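PDB 2ZC0: alanine glyoxylate transaminase, which probably transfers the amino group of alanine to glyoxylate, using pyridoxal 5'-phosphate as cofactor. Local coordinates for residues R312-A326 and T329-L341. Numbering follows the deposited sequence.
Sequences RDIMLKALENHLPNA and TKPIAGMFVMFFL
Arg312 reaches from helix 295-322 to the loop ahead of strand 336-340. Its CB points toward that loop, CG passes beside the Pro331 ring, and CD lies 3.7 Å from the carbonyl O of Pro331. Two bends along the chain then swing the guanidinium round. NE and NH2 both hold OD1 of Asp313, side-on, while NH1 donates to Pro331 O over 2.8 Å, in the carbonyl plane and on a lone pair, though the N-H...O angle is only 140°. Because NH2 also forms a salt bridge with Glu223, two carboxylates probably balance the charge of this buried group; with an alanine in its place, Pro331 O is likely to lose this donor, and Asp313 and Glu223 their cationic mate.

Further along, the contact is apolar. Strand 336-340 pairs antiparallel with strand 377-381 in the C-terminal small domain of this fold-type I PLP enzyme; the end of helix 295-322 lies over it, at 17°, and helix 389-404 packs alongside, with Ile394 against Met315. Val337 suits the spot by its branching: CG2 meets SD of Met315 at 4.1 Å, and CG1 meets Leu319 CD1 tip to tip. The other branch of Leu319, CD2, touches Phe339 CD1 obliquely at 3.9 Å. With CG anti to the backbone N (chi1 -180°), the Phe339 ring extends to the turn after the helix, where small Ala326 places CB 3.7 Å from CE1; Tyr401 meets the ring from helix 389-404. Nearer solvent, Lys330 NZ pairs loosely with Glu320 OE2, 3.6 Å away, and hydrogen-bonds to Phe328 O, while its CD lies against CD2 of Leu316.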
# COMPACT_ATOMS: atom_id res chain seq x y z
N ARG A 312 -4.54 -43.44 11.66
CA ARG A 312 -3.83 -43.23 10.41
C ARG A 312 -3.81 -44.54 9.62
O ARG A 312 -4.08 -44.55 8.42
CB ARG A 312 -2.40 -42.77 10.70
CG ARG A 312 -1.56 -42.34 9.48
CD ARG A 312 -1.12 -43.52 8.63
NE ARG A 312 -0.35 -44.51 9.39
CZ ARG A 312 0.97 -44.48 9.57
NH1 ARG A 312 1.71 -43.52 9.04
NH2 ARG A 312 1.56 -45.44 10.28
N ASP A 313 -3.51 -45.64 10.30
CA ASP A 313 -3.46 -46.95 9.65
C ASP A 313 -4.86 -47.42 9.27
O ASP A 313 -5.06 -47.97 8.19
CB ASP A 313 -2.80 -47.98 10.57
CG ASP A 313 -1.42 -47.56 11.01
OD1 ASP A 313 -0.65 -47.07 10.16
OD2 ASP A 313 -1.10 -47.73 12.20
N ILE A 314 -5.82 -47.20 10.17
CA ILE A 314 -7.21 -47.59 9.94
C ILE A 314 -7.80 -46.91 8.71
O ILE A 314 -8.48 -47.56 7.91
CB ILE A 314 -8.10 -47.28 11.18
CG1 ILE A 314 -7.74 -48.21 12.34
CG2 ILE A 314 -9.57 -47.45 10.85
CD1 ILE A 314 -8.53 -47.95 13.61
N MET A 315 -7.55 -45.61 8.53
CA MET A 315 -8.10 -44.91 7.37
C MET A 315 -7.43 -45.41 6.09
O MET A 315 -8.08 -45.54 5.06
CB MET A 315 -7.92 -43.40 7.48
CG MET A 315 -8.44 -42.66 6.24
SD MET A 315 -8.58 -40.86 6.40
CE MET A 315 -10.04 -40.74 7.42
N LEU A 316 -6.13 -45.69 6.17
CA LEU A 316 -5.41 -46.20 5.02
C LEU A 316 -5.86 -47.63 4.72
O LEU A 316 -5.94 -48.02 3.56
CB LEU A 316 -3.90 -46.17 5.27
CG LEU A 316 -3.29 -44.77 5.33
CD1 LEU A 316 -1.78 -44.90 5.48
CD2 LEU A 316 -3.64 -43.98 4.06
N LYS A 317 -6.14 -48.40 5.78
CA LYS A 317 -6.61 -49.78 5.60
C LYS A 317 -7.96 -49.77 4.89
O LYS A 317 -8.17 -50.51 3.93
CB LYS A 317 -6.81 -50.50 6.95
CG LYS A 317 -5.60 -51.19 7.55
CD LYS A 317 -6.05 -52.24 8.58
CE LYS A 317 -5.12 -52.33 9.79
NZ LYS A 317 -5.18 -51.11 10.65
N ALA A 318 -8.86 -48.94 5.39
CA ALA A 318 -10.19 -48.83 4.82
C ALA A 318 -10.14 -48.38 3.37
O ALA A 318 -10.83 -48.92 2.52
CB ALA A 318 -11.02 -47.87 5.65
N LEU A 319 -9.30 -47.38 3.09
CA LEU A 319 -9.18 -46.85 1.74
C LEU A 319 -8.64 -47.88 0.75
O LEU A 319 -9.23 -48.09 -0.31
CB LEU A 319 -8.28 -45.61 1.73
CG LEU A 319 -8.92 -44.27 2.12
CD1 LEU A 319 -7.84 -43.24 2.39
CD2 LEU A 319 -9.86 -43.80 1.02
N GLU A 320 -7.53 -48.51 1.10
CA GLU A 320 -6.90 -49.50 0.24
C GLU A 320 -7.81 -50.72 0.05
O GLU A 320 -7.73 -51.41 -0.97
CB GLU A 320 -5.55 -49.91 0.82
CG GLU A 320 -4.44 -50.02 -0.21
CD GLU A 320 -3.13 -49.40 0.27
OE1 GLU A 320 -2.74 -49.65 1.44
OE2 GLU A 320 -2.48 -48.68 -0.52
N ASN A 321 -8.67 -50.96 1.03
CA ASN A 321 -9.60 -52.08 1.00
C ASN A 321 -10.85 -51.81 0.16
O ASN A 321 -11.34 -52.69 -0.54
CB ASN A 321 -10.01 -52.46 2.43
CG ASN A 321 -11.08 -53.53 2.47
OD1 ASN A 321 -11.35 -54.20 1.47
ND2 ASN A 321 -11.70 -53.71 3.65
N HIS A 322 -11.37 -50.58 0.23
CA HIS A 322 -12.57 -50.23 -0.51
C HIS A 322 -12.35 -49.38 -1.76
O HIS A 322 -13.23 -49.31 -2.62
CB HIS A 322 -13.58 -49.55 0.43
CG HIS A 322 -13.93 -50.37 1.63
ND1 HIS A 322 -15.23 -50.52 2.07
CD2 HIS A 322 -13.16 -51.09 2.47
CE1 HIS A 322 -15.24 -51.30 3.14
NE2 HIS A 322 -13.99 -51.66 3.41
N LEU A 323 -11.20 -48.72 -1.86
CA LEU A 323 -10.87 -47.92 -3.04
C LEU A 323 -9.46 -48.23 -3.55
O LEU A 323 -8.67 -47.32 -3.80
CB LEU A 323 -10.96 -46.41 -2.76
CG LEU A 323 -12.31 -45.70 -2.64
CD1 LEU A 323 -13.28 -46.20 -3.71
CD2 LEU A 323 -12.87 -45.94 -1.25
N PRO A 324 -9.13 -49.52 -3.73
CA PRO A 324 -7.80 -49.93 -4.20
C PRO A 324 -7.35 -49.39 -5.55
O PRO A 324 -6.16 -49.41 -5.86
CB PRO A 324 -7.89 -51.46 -4.20
CG PRO A 324 -9.34 -51.70 -4.49
CD PRO A 324 -10.01 -50.69 -3.59
N ASN A 325 -8.29 -48.90 -6.36
CA ASN A 325 -7.93 -48.36 -7.66
C ASN A 325 -7.80 -46.84 -7.68
O ASN A 325 -7.54 -46.25 -8.73
CB ASN A 325 -8.95 -48.79 -8.73
CG ASN A 325 -9.04 -50.30 -8.88
OD1 ASN A 325 -8.02 -51.01 -8.85
ND2 ASN A 325 -10.25 -50.81 -9.07
N ALA A 326 -8.00 -46.20 -6.53
CA ALA A 326 -7.90 -44.74 -6.45
C ALA A 326 -6.55 -44.34 -5.87
O ALA A 326 -6.01 -45.04 -5.01
CB ALA A 326 -9.02 -44.18 -5.60
N THR A 329 -2.57 -40.21 -0.95
CA THR A 329 -1.33 -40.13 -0.20
C THR A 329 -1.26 -41.05 1.01
O THR A 329 -2.28 -41.39 1.61
CB THR A 329 -1.07 -38.66 0.27
OG1 THR A 329 -2.09 -38.25 1.19
CG2 THR A 329 -1.07 -37.71 -0.92
N LYS A 330 -0.04 -41.46 1.34
CA LYS A 330 0.22 -42.33 2.49
C LYS A 330 1.13 -41.53 3.41
O LYS A 330 2.35 -41.61 3.31
CB LYS A 330 0.94 -43.60 2.04
CG LYS A 330 0.33 -44.31 0.85
CD LYS A 330 -1.04 -44.86 1.15
CE LYS A 330 -1.44 -45.90 0.11
NZ LYS A 330 -1.42 -45.34 -1.28
N PRO A 331 0.54 -40.75 4.32
CA PRO A 331 1.31 -39.94 5.27
C PRO A 331 2.07 -40.71 6.34
O PRO A 331 1.58 -41.72 6.84
CB PRO A 331 0.24 -39.03 5.87
CG PRO A 331 -0.97 -39.92 5.88
CD PRO A 331 -0.91 -40.55 4.50
N ILE A 332 3.27 -40.24 6.67
CA ILE A 332 4.07 -40.87 7.72
C ILE A 332 3.93 -39.94 8.92
O ILE A 332 4.43 -40.21 10.02
CB ILE A 332 5.58 -40.95 7.33
CG1 ILE A 332 6.16 -39.54 7.16
CG2 ILE A 332 5.73 -41.76 6.05
CD1 ILE A 332 7.64 -39.51 6.74
N ALA A 333 3.21 -38.84 8.70
CA ALA A 333 2.99 -37.86 9.75
C ALA A 333 1.79 -36.99 9.41
O ALA A 333 1.31 -36.97 8.27
CB ALA A 333 4.23 -37.00 9.91
N GLY A 334 1.32 -36.25 10.41
CA GLY A 334 0.19 -35.37 10.19
C GLY A 334 -1.14 -35.94 10.60
O GLY A 334 -1.23 -36.78 11.50
N MET A 335 -2.19 -35.48 9.93
CA MET A 335 -3.54 -35.91 10.25
C MET A 335 -4.46 -35.90 9.03
O MET A 335 -5.64 -36.25 9.13
CB MET A 335 -4.12 -34.99 11.34
CG MET A 335 -3.93 -33.51 11.05
SD MET A 335 -4.62 -32.42 12.32
CE MET A 335 -5.94 -31.88 11.47
N PHE A 336 -3.92 -35.50 7.89
CA PHE A 336 -4.73 -35.46 6.69
C PHE A 336 -4.25 -36.50 5.69
O PHE A 336 -3.13 -37.01 5.78
CB PHE A 336 -4.66 -34.08 6.03
CG PHE A 336 -5.18 -32.97 6.89
CD1 PHE A 336 -4.31 -32.03 7.45
CD2 PHE A 336 -6.55 -32.84 7.13
CE1 PHE A 336 -4.79 -30.99 8.23
CE2 PHE A 336 -7.04 -31.79 7.91
CZ PHE A 336 -6.16 -30.86 8.46
N VAL A 337 -5.14 -36.80 4.75
CA VAL A 337 -4.87 -37.73 3.66
C VAL A 337 -5.54 -37.06 2.48
O VAL A 337 -6.68 -36.63 2.59
CB VAL A 337 -5.52 -39.11 3.89
CG1 VAL A 337 -5.41 -39.96 2.61
CG2 VAL A 337 -4.85 -39.82 5.06
N MET A 338 -4.83 -36.93 1.37
CA MET A 338 -5.44 -36.33 0.19
C MET A 338 -5.87 -37.45 -0.72
O MET A 338 -5.05 -38.24 -1.20
CB MET A 338 -4.47 -35.42 -0.57
CG MET A 338 -5.15 -34.65 -1.71
SD MET A 338 -6.23 -33.29 -1.07
CE MET A 338 -5.17 -31.91 -1.37
N PHE A 339 -7.18 -37.52 -0.93
CA PHE A 339 -7.81 -38.52 -1.79
C PHE A 339 -8.06 -37.86 -3.14
O PHE A 339 -8.39 -36.68 -3.22
CB PHE A 339 -9.15 -38.94 -1.19
CG PHE A 339 -9.88 -39.97 -2.01
CD1 PHE A 339 -9.53 -41.31 -1.92
CD2 PHE A 339 -10.92 -39.59 -2.85
CE1 PHE A 339 -10.21 -42.27 -2.66
CE2 PHE A 339 -11.61 -40.55 -3.60
CZ PHE A 339 -11.25 -41.89 -3.50
N PHE A 340 -7.90 -38.62 -4.22
CA PHE A 340 -8.11 -38.08 -5.55
C PHE A 340 -9.21 -38.82 -6.30
O PHE A 340 -9.24 -40.05 -6.32
CB PHE A 340 -6.81 -38.17 -6.35
CG PHE A 340 -5.74 -37.24 -5.86
CD1 PHE A 340 -5.63 -35.95 -6.36
CD2 PHE A 340 -4.82 -37.66 -4.89
CE1 PHE A 340 -4.64 -35.09 -5.91
CE2 PHE A 340 -3.83 -36.80 -4.44
CZ PHE A 340 -3.74 -35.52 -4.95
N LEU A 341 -10.12 -38.05 -6.88
CA LEU A 341 -11.20 -38.59 -7.68
C LEU A 341 -10.56 -38.78 -9.05
O LEU A 341 -9.40 -38.41 -9.25
CB LEU A 341 -12.35 -37.58 -7.77
CG LEU A 341 -13.50 -37.62 -6.75
CD1 LEU A 341 -13.00 -37.91 -5.36
CD2 LEU A 341 -14.24 -36.29 -6.79